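Local coordinates for protein cellulosomal scaffoldin (Bacteroides cellulosolvens, PDB 1TYJ) that probably binds a type-II dockerin as one cohesin module of a scaffoldin, helping to assemble the cellulosome, at residues Val3-Asp8 with Val18-Asn23; Thr59-Gly64 with Leu86-Leu91; Leu128-Asn133 with Val161-Leu166. All blocks are in the same frame, centred on the assembly; numbering follows the deposited sequence. Where two conformers were deposited one is given.

From the N terminus, strand 2-7 comes first; the chain runs out through strand 11-12, which joins the other sheet, before strand 17-25 returns to pair antiparallel with strand 2-7 in contact 1. Contact 2 then brings residues 59-64, beside strand 108-117, over strand 85-92 of the other sheet. Contact 3 is last, setting the end of strand 126-131 against the linker between strands 160-161 and 166-169, which passes from one sheet to the other. The three are in series; none nests or crosses. In space they meet: Ile-22 of contact 1 packs on Phe-88 of contact 2, and Val-3, Thr-5 and Ile-7 touch contact 3. Contact 1 lies within one sheet; contact 2 spans both.

Contact 1: residues Val3-Asp8 with Val18-Asn23; sequences VLTAID and VTLTIN
Leu-20 lays CD1 against Thr-5, 3.5 Å from CB of that threonine and about as near its OG1. CD1 of Leu-20 also reaches CG1 of Ile-7, so one leucine branch serves two neighbours. Beyond it, CG2 of Ile-7 meets CG2 of Val-18 at 3.7 Å, and at the far end Val-3 and Ile-22 lie side by side, pointing the same way. These residues line the inward face of an antiparallel pair in the cohesin beta sandwich, where Leu-128 and Phe-131 of the other sheet cover them. Leu-4 and Asn-23 form a hydrogen-bonded pair, with Asn-23 N 2.7 Å from Leu-4 O; Ala-6 and Thr-21 form the next. On that outer face CD2 of Leu-4 bends over to CB of Asn-23, 3.8 Å away. The backbone bond from Asp-8 N to Thr-19 O is weak, and the Asp-8 side chain, CG between the backbone N and the carbonyl carbon (chi1 54°), adds a stronger one: Thr-19 N gives OD1 of Asp-8 a nearly straight bond of 2.9 Å (175°), approaching from above the carboxylate plane. A water donates to OD2 of Asp-8 at 2.6 Å and hydrogen-bonds OG1 of Thr-19, which also bonds Thr-114.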
loop_
_atom_site.group_PDB
_atom_site.type_symbol
_atom_site.label_atom_id
_atom_site.label_comp_id
_atom_site.label_asym_id
_atom_site.label_seq_id
_atom_site.Cartn_x
_atom_site.Cartn_y
_atom_site.Cartn_z
ATOM N N VAL A 3 9.231 -4.532 1.915
ATOM C CA VAL A 3 7.798 -4.249 1.808
ATOM C C VAL A 3 7.205 -5.562 1.343
ATOM O O VAL A 3 7.728 -6.201 0.402
ATOM C CB VAL A 3 7.532 -3.136 0.773
ATOM C CG1 VAL A 3 6.019 -3.015 0.511
ATOM C CG2 VAL A 3 8.139 -1.820 1.239
ATOM N N LEU A 4 6.144 -6.016 2.006
ATOM C CA LEU A 4 5.546 -7.279 1.586
ATOM C C LEU A 4 4.072 -7.288 1.892
ATOM O O LEU A 4 3.588 -6.437 2.658
ATOM C CB LEU A 4 6.252 -8.460 2.243
ATOM C CG LEU A 4 6.050 -8.662 3.741
ATOM C CD1 LEU A 4 6.685 -10.000 4.160
ATOM C CD2 LEU A 4 6.624 -7.561 4.585
ATOM N N THR A 5 3.360 -8.231 1.283
ATOM C CA THR A 5 1.884 -8.196 1.329
ATOM C C THR A 5 1.240 -9.516 1.667
ATOM O O THR A 5 1.881 -10.567 1.606
ATOM C CB THR A 5 1.295 -7.670 -0.008
ATOM O OG1 THR A 5 1.519 -8.614 -1.088
ATOM C CG2 THR A 5 1.932 -6.331 -0.371
ATOM N N ALA A 6 -0.045 -9.441 2.009
ATOM C CA ALA A 6 -0.851 -10.639 2.287
ATOM C C ALA A 6 -2.183 -10.426 1.616
ATOM O O ALA A 6 -2.712 -9.292 1.580
ATOM C CB ALA A 6 -1.062 -10.827 3.777
ATOM N N ILE A 7 -2.711 -11.522 1.077
ATOM C CA ILE A 7 -4.033 -11.542 0.437
ATOM C C ILE A 7 -4.987 -12.347 1.329
ATOM O O ILE A 7 -4.660 -13.465 1.738
ATOM C CB ILE A 7 -3.928 -12.149 -0.990
ATOM C CG1 ILE A 7 -3.054 -11.253 -1.861
ATOM C CG2 ILE A 7 -5.316 -12.331 -1.591
ATOM C CD1 ILE A 7 -2.744 -11.854 -3.245
ATOM N N ASP A 8 -6.163 -11.790 1.646
ATOM C CA ASP A 8 -7.052 -12.476 2.611
ATOM C C ASP A 8 -7.681 -13.717 2.028
ATOM O O ASP A 8 -7.696 -14.765 2.686
ATOM C CB ASP A 8 -8.105 -11.552 3.240
ATOM C CG ASP A 8 -8.968 -10.788 2.217
ATOM O OD1 ASP A 8 -8.746 -10.842 0.991
ATOM O OD2 ASP A 8 -9.897 -10.096 2.706
ATOM N N VAL A 18 -11.598 -8.545 -2.238
ATOM C CA VAL A 18 -10.336 -9.152 -1.844
ATOM C C VAL A 18 -9.429 -8.025 -1.373
ATOM O O VAL A 18 -9.397 -6.963 -2.002
ATOM C CB VAL A 18 -9.698 -9.948 -3.059
ATOM C CG1 VAL A 18 -9.672 -9.134 -4.383
ATOM C CG2 VAL A 18 -8.295 -10.473 -2.680
ATOM N N THR A 19 -8.754 -8.248 -0.243
ATOM C CA THR A 19 -7.939 -7.196 0.365
ATOM C C THR A 19 -6.444 -7.514 0.322
ATOM O O THR A 19 -6.027 -8.623 0.699
ATOM C CB THR A 19 -8.428 -6.937 1.786
ATOM O OG1 THR A 19 -9.804 -6.537 1.723
ATOM C CG2 THR A 19 -7.601 -5.851 2.511
ATOM N N LEU A 20 -5.666 -6.550 -0.176
ATOM C CA LEU A 20 -4.215 -6.578 -0.093
ATOM C C LEU A 20 -3.806 -5.826 1.179
ATOM O O LEU A 20 -3.988 -4.604 1.267
ATOM C CB LEU A 20 -3.640 -5.843 -1.307
ATOM C CG LEU A 20 -2.105 -5.903 -1.483
ATOM C CD1 LEU A 20 -1.688 -7.348 -1.850
ATOM C CD2 LEU A 20 -1.610 -4.917 -2.550
ATOM N N THR A 21 -3.260 -6.542 2.160
ATOM C CA THR A 21 -2.695 -5.891 3.325
ATOM C C THR A 21 -1.210 -5.667 3.022
ATOM O O THR A 21 -0.503 -6.596 2.558
ATOM C CB THR A 21 -2.880 -6.764 4.557
ATOM O OG1 THR A 21 -4.282 -6.877 4.870
ATOM C CG2 THR A 21 -2.148 -6.149 5.762
ATOM N N ILE A 22 -0.747 -4.426 3.229
ATOM C CA ILE A 22 0.637 -4.058 2.863
ATOM C C ILE A 22 1.394 -3.835 4.145
ATOM O O ILE A 22 0.979 -3.018 4.984
ATOM C CB ILE A 22 0.699 -2.785 2.013
ATOM C CG1 ILE A 22 -0.155 -2.931 0.727
ATOM C CG2 ILE A 22 2.181 -2.415 1.702
ATOM C CD1 ILE A 22 -0.414 -1.613 0.003
ATOM N N ASN A 23 2.468 -4.610 4.304
ATOM C CA ASN A 23 3.318 -4.582 5.506
ATOM C C ASN A 23 4.712 -4.037 5.209
ATOM O O ASN A 23 5.190 -4.093 4.068
ATOM C CB ASN A 23 3.453 -6.022 6.066
ATOM C CG ASN A 23 2.082 -6.670 6.303
ATOM O OD1 ASN A 23 1.263 -6.116 6.997
ATOM N ND2 ASN A 23 1.828 -7.836 5.673
HETATM O O HOH W 1 -11.573 -8.556 1.542
#

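Contact 2: residues Thr59-Gly64 with Leu86-Leu91; sequences TMPDYG and LNFGRL. With MOH (methanol), chain G.
Arg-90 reaches out from strand 86-91 to the ring of Tyr-63. Its CB lies 4.4 Å from the methyl CE of Met-60. CG stands anti to the backbone N (chi1 179°), and the chain stays extended as far as NE. CD meets the tyrosine, 3.9 Å from CE2 of Tyr-63, the two side chains crossing at about a right angle. NE is 4.2 Å from CE2 of Tyr-63 and gives its hydrogen to Leu-67 O. At the tip, CZ of Arg-90 sits over the face of the Tyr-63 ring, 4.3 Å from the centroid, in a cation-pi contact. The two planes are not stacked flat but turned 49° apart, which brings NH1 of Arg-90 within 3.4 Å of CE2 and CZ of Tyr-63. NH1 is also near the tyrosine OH, but the angle is too poor for a hydrogen bond; both groups turn instead to Asp-75, NH1 by a salt bridge and OH by a hydrogen bond.

Deeper in, Pro-61 sets CG almost squarely over the centre of the Phe-88 ring, 3.5 Å from the centroid and 5° off the normal, a clear CH-pi contact. The Met-60 chain is bent at chi2, which places SD; its CE lies 3.4 Å from Gly-89 O and also touches CD1 of Phe-88. At the other side of Met-60, its backbone N donates to O of a methanol, probably left from the crystallisation liquor. Residues 59-64 bridge the two layers of the beta sandwich: Asp-62 bonds to Lys-112 of one sheet, while Phe-88 belongs to the other. Asp-75 holds both Arg-90 and Tyr-63, and its carboxylate probably offsets the positive charge that the guanidinium also presents to the Tyr-63 face.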
loop_
_atom_site.group_PDB
_atom_site.type_symbol
_atom_site.label_atom_id
_atom_site.label_comp_id
_atom_site.label_asym_id
_atom_site.label_seq_id
_atom_site.Cartn_x
_atom_site.Cartn_y
_atom_site.Cartn_z
ATOM N N THR A 59 -9.469 8.891 -2.890
ATOM C CA THR A 59 -9.784 8.027 -1.740
ATOM C C THR A 59 -8.535 7.475 -1.061
ATOM O O THR A 59 -7.720 6.816 -1.705
ATOM C CB THR A 59 -10.681 6.856 -2.184
ATOM O OG1 THR A 59 -11.872 7.381 -2.792
ATOM C CG2 THR A 59 -11.070 6.033 -0.951
ATOM N N MET A 60 -8.403 7.691 0.246
ATOM C CA MET A 60 -7.295 7.099 0.981
ATOM C C MET A 60 -7.606 5.626 1.294
ATOM O O MET A 60 -8.707 5.312 1.794
ATOM C CB MET A 60 -7.088 7.823 2.313
ATOM C CG MET A 60 -5.827 7.405 3.039
ATOM S SD MET A 60 -4.321 7.910 2.153
ATOM C CE MET A 60 -3.080 6.966 3.091
ATOM N N PRO A 61 -6.641 4.703 1.024
ATOM C CA PRO A 61 -6.814 3.325 1.499
ATOM C C PRO A 61 -6.968 3.174 3.005
ATOM O O PRO A 61 -6.737 4.113 3.775
ATOM C CB PRO A 61 -5.515 2.624 1.055
ATOM C CG PRO A 61 -5.067 3.463 -0.215
ATOM C CD PRO A 61 -5.394 4.885 0.244
ATOM N N ASP A 62 -7.371 1.987 3.434
ATOM C CA ASP A 62 -7.540 1.723 4.846
ATOM C C ASP A 62 -6.197 1.753 5.562
ATOM O O ASP A 62 -5.165 1.468 4.986
ATOM C CB ASP A 62 -8.216 0.362 5.069
ATOM C CG ASP A 62 -9.578 0.271 4.389
ATOM O OD1 ASP A 62 -10.550 0.866 4.894
ATOM O OD2 ASP A 62 -9.662 -0.342 3.292
ATOM N N TYR A 63 -6.228 2.114 6.845
ATOM C CA TYR A 63 -5.031 2.107 7.642
ATOM C C TYR A 63 -4.659 0.689 8.133
ATOM O O TYR A 63 -5.486 -0.248 8.132
ATOM C CB TYR A 63 -5.210 3.025 8.847
ATOM C CG TYR A 63 -5.446 4.483 8.538
ATOM C CD1 TYR A 63 -6.390 5.205 9.272
ATOM C CD2 TYR A 63 -4.703 5.163 7.540
ATOM C CE1 TYR A 63 -6.609 6.569 9.043
ATOM C CE2 TYR A 63 -4.955 6.526 7.256
ATOM C CZ TYR A 63 -5.893 7.222 8.028
ATOM O OH TYR A 63 -6.138 8.566 7.829
ATOM N N GLY A 64 -3.379 0.553 8.490
ATOM C CA GLY A 64 -2.857 -0.605 9.196
ATOM C C GLY A 64 -2.671 -0.232 10.658
ATOM O O GLY A 64 -3.341 0.672 11.183
ATOM N N LEU A 86 -2.848 3.433 -8.361
ATOM C CA LEU A 86 -3.065 3.996 -7.032
ATOM C C LEU A 86 -1.779 4.675 -6.598
ATOM O O LEU A 86 -0.713 4.107 -6.730
ATOM C CB LEU A 86 -3.395 2.894 -6.033
ATOM C CG LEU A 86 -4.675 2.105 -6.342
ATOM C CD1 LEU A 86 -4.740 0.868 -5.459
ATOM C CD2 LEU A 86 -5.911 2.988 -6.175
ATOM N N ASN A 87 -1.867 5.863 -6.002
ATOM C CA ASN A 87 -0.653 6.530 -5.503
ATOM C C ASN A 87 -1.067 7.170 -4.181
ATOM O O ASN A 87 -1.993 8.012 -4.161
ATOM C CB ASN A 87 -0.185 7.622 -6.455
ATOM C CG ASN A 87 1.146 8.273 -6.024
ATOM O OD1 ASN A 87 2.009 7.646 -5.440
ATOM N ND2 ASN A 87 1.307 9.521 -6.337
ATOM N N PHE A 88 -0.432 6.741 -3.092
ATOM C CA PHE A 88 -0.831 7.263 -1.793
ATOM C C PHE A 88 0.299 7.097 -0.807
ATOM O O PHE A 88 1.276 6.368 -1.050
ATOM C CB PHE A 88 -2.096 6.513 -1.279
ATOM C CG PHE A 88 -1.904 4.996 -1.163
ATOM C CD1 PHE A 88 -1.564 4.415 0.084
ATOM C CD2 PHE A 88 -2.063 4.166 -2.288
ATOM C CE1 PHE A 88 -1.390 3.033 0.213
ATOM C CE2 PHE A 88 -1.862 2.784 -2.182
ATOM C CZ PHE A 88 -1.538 2.207 -0.939
ATOM N N GLY A 89 0.169 7.747 0.335
ATOM C CA GLY A 89 1.241 7.643 1.315
ATOM C C GLY A 89 0.747 8.178 2.643
ATOM O O GLY A 89 -0.307 8.842 2.721
ATOM N N ARG A 90 1.548 7.930 3.679
ATOM C CA ARG A 90 1.262 8.446 5.006
ATOM C C ARG A 90 2.577 8.601 5.744
ATOM O O ARG A 90 3.481 7.767 5.608
ATOM C CB ARG A 90 0.325 7.498 5.770
ATOM C CG ARG A 90 -0.002 7.981 7.213
ATOM C CD ARG A 90 -1.139 7.113 7.776
ATOM N NE ARG A 90 -1.362 7.349 9.203
ATOM C CZ ARG A 90 -2.290 8.190 9.680
ATOM N NH1 ARG A 90 -3.068 8.896 8.844
ATOM N NH2 ARG A 90 -2.455 8.316 11.005
ATOM N N LEU A 91 2.708 9.693 6.473
ATOM C CA LEU A 91 3.964 9.938 7.207
ATOM C C LEU A 91 3.733 10.729 8.479
ATOM O O LEU A 91 2.766 11.479 8.594
ATOM C CB LEU A 91 4.980 10.633 6.319
ATOM C CG LEU A 91 4.569 11.983 5.787
ATOM C CD1 LEU A 91 4.927 13.146 6.698
ATOM C CD2 LEU A 91 5.251 12.158 4.415
HETATM C C MOH G . -11.526 9.805 1.709
HETATM O O MOH G . -10.067 9.677 1.579
#

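Contact 3: residues Leu128-Asn133 with Val161-Leu166; sequences LATFEN and VVQPGL
OE1 of Gln-163 accepts the N-H of Phe-131 at 2.8 Å, the shortest polar bond between residues 128-133 and 161-166. The donor lies in the plane of the side-chain carbonyl, on a lone pair. The other end of the same amide answers in kind: NE2 of Gln-163 donates to Phe-131 O at 3.0 Å, again in the carbonyl plane and on a lone pair. One glutamine amide thus takes up both the N-H and the C=O of a single residue, much as a neighbouring strand would, and the two bonds together fix the rotation of the glutamine amide. To get there the glutamine chain bends at chi2 (-67°), which curls CD back toward the strand. OE1 of Gln-163 also comes to 3.3 Å from CA of Thr-130.

Further along, the two backbones bond directly, Leu-128 N donating to Gly-165 O at 2.9 Å in a nearly straight line (172°). Between these two anchor points no direct hydrogen bond spans the segments; a water instead donates both to Ala-129 O and to Pro-164 O. The Pro-164 ring packs against the first of these carbonyls, CG and CD each 3.3 Å from Ala-129 O. Its CD also meets CD1 of Phe-131 at 3.9 Å, the two side chains crossing at about a right angle. On the same phenylalanine, CG1 of Val-161 touches CD1 at 3.7 Å.

After Gly-165 the chain enters strand 166-169, which runs antiparallel to strand 126-131, while earlier Val-162 bonds to Val-3 of strand 2-7. The linking residues therefore pass from one sheet of the sandwich to the other, and the Phe-131 ring points inward beneath them, edge-to-face with Phe-35 of strand 30-38.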
loop_
_atom_site.group_PDB
_atom_site.type_symbol
_atom_site.label_atom_id
_atom_site.label_comp_id
_atom_site.label_asym_id
_atom_site.label_seq_id
_atom_site.Cartn_x
_atom_site.Cartn_y
_atom_site.Cartn_z
ATOM N N LEU A 128 -2.540 -9.737 -8.104
ATOM C CA LEU A 128 -3.548 -8.815 -7.538
ATOM C C LEU A 128 -3.174 -7.345 -7.813
ATOM O O LEU A 128 -4.043 -6.495 -8.132
ATOM C CB LEU A 128 -3.699 -9.053 -6.042
ATOM C CG LEU A 128 -4.745 -8.161 -5.346
ATOM C CD1 LEU A 128 -6.119 -8.277 -6.044
ATOM C CD2 LEU A 128 -4.871 -8.543 -3.860
ATOM N N ALA A 129 -1.892 -7.045 -7.672
ATOM C CA ALA A 129 -1.370 -5.710 -7.963
ATOM C C ALA A 129 0.132 -5.810 -8.087
ATOM O O ALA A 129 0.716 -6.835 -7.717
ATOM C CB ALA A 129 -1.755 -4.730 -6.836
ATOM N N THR A 130 0.743 -4.739 -8.580
ATOM C CA THR A 130 2.189 -4.625 -8.625
ATOM C C THR A 130 2.652 -3.267 -8.065
ATOM O O THR A 130 2.001 -2.250 -8.300
ATOM C CB THR A 130 2.691 -4.783 -10.102
ATOM O OG1 THR A 130 2.176 -3.732 -10.910
ATOM C CG2 THR A 130 2.270 -6.137 -10.692
ATOM N N PHE A 131 3.767 -3.248 -7.331
ATOM C CA PHE A 131 4.378 -1.978 -6.989
ATOM C C PHE A 131 5.288 -1.590 -8.171
ATOM O O PHE A 131 6.188 -2.361 -8.542
ATOM C CB PHE A 131 5.245 -2.148 -5.741
ATOM C CG PHE A 131 4.463 -2.435 -4.481
ATOM C CD1 PHE A 131 4.229 -3.746 -4.079
ATOM C CD2 PHE A 131 4.044 -1.391 -3.654
ATOM C CE1 PHE A 131 3.524 -4.034 -2.866
ATOM C CE2 PHE A 131 3.348 -1.644 -2.435
ATOM C CZ PHE A 131 3.082 -2.971 -2.044
ATOM N N GLU A 132 5.085 -0.416 -8.761
ATOM C CA GLU A 132 5.901 -0.033 -9.925
ATOM C C GLU A 132 6.104 1.463 -9.944
ATOM O O GLU A 132 5.175 2.203 -9.646
ATOM C CB GLU A 132 5.170 -0.394 -11.213
ATOM C CG GLU A 132 5.094 -1.845 -11.579
ATOM C CD GLU A 132 4.420 -2.038 -12.943
ATOM O OE1 GLU A 132 4.755 -1.260 -13.885
ATOM O OE2 GLU A 132 3.559 -2.950 -13.061
ATOM N N ASN A 133 7.307 1.897 -10.334
ATOM C CA ASN A 133 7.632 3.312 -10.407
ATOM C C ASN A 133 6.615 3.988 -11.300
ATOM O O ASN A 133 6.121 3.391 -12.275
ATOM C CB ASN A 133 9.041 3.490 -10.987
ATOM C CG ASN A 133 10.162 2.942 -10.059
ATOM O OD1 ASN A 133 11.232 2.535 -10.525
ATOM N ND2 ASN A 133 9.924 2.953 -8.765
ATOM N N VAL A 161 11.321 -5.025 -2.329
ATOM C CA VAL A 161 9.859 -5.017 -2.439
ATOM C C VAL A 161 9.425 -6.391 -2.924
ATOM O O VAL A 161 9.784 -6.808 -4.037
ATOM C CB VAL A 161 9.396 -3.894 -3.413
ATOM C CG1 VAL A 161 7.874 -3.937 -3.672
ATOM C CG2 VAL A 161 9.844 -2.532 -2.896
ATOM N N VAL A 162 8.665 -7.105 -2.100
ATOM C CA VAL A 162 8.149 -8.416 -2.496
ATOM C C VAL A 162 6.807 -8.219 -3.179
ATOM O O VAL A 162 5.855 -7.764 -2.563
ATOM C CB VAL A 162 8.019 -9.367 -1.321
ATOM C CG1 VAL A 162 7.574 -10.805 -1.803
ATOM C CG2 VAL A 162 9.380 -9.426 -0.540
ATOM N N GLN A 163 6.737 -8.534 -4.464
ATOM C CA GLN A 163 5.521 -8.222 -5.252
ATOM C C GLN A 163 4.348 -9.099 -4.805
ATOM O O GLN A 163 4.553 -10.257 -4.448
ATOM C CB GLN A 163 5.820 -8.430 -6.765
ATOM C CG GLN A 163 6.822 -7.414 -7.374
ATOM C CD GLN A 163 6.275 -5.977 -7.415
ATOM O OE1 GLN A 163 5.040 -5.752 -7.374
ATOM N NE2 GLN A 163 7.178 -5.007 -7.484
ATOM N N PRO A 164 3.110 -8.553 -4.812
ATOM C CA PRO A 164 1.951 -9.359 -4.443
ATOM C C PRO A 164 1.751 -10.631 -5.268
ATOM O O PRO A 164 2.198 -10.740 -6.456
ATOM C CB PRO A 164 0.774 -8.417 -4.690
ATOM C CG PRO A 164 1.378 -7.005 -4.449
ATOM C CD PRO A 164 2.759 -7.153 -5.106
ATOM N N GLY A 165 1.090 -11.587 -4.639
ATOM C CA GLY A 165 0.746 -12.831 -5.336
ATOM C C GLY A 165 -0.534 -12.768 -6.152
ATOM O O GLY A 165 -1.096 -11.680 -6.421
ATOM N N LEU A 166 -0.959 -13.956 -6.594
ATOM C CA LEU A 166 -2.075 -14.054 -7.518
ATOM C C LEU A 166 -3.425 -14.274 -6.841
ATOM O O LEU A 166 -3.515 -14.756 -5.703
ATOM C CB LEU A 166 -1.837 -15.236 -8.473
ATOM C CG LEU A 166 -0.500 -15.332 -9.201
ATOM C CD1 LEU A 166 -0.637 -16.351 -10.365
ATOM C CD2 LEU A 166 0.078 -14.078 -9.689
HETATM O O HOH W 2 2.709 -8.782 -8.401
#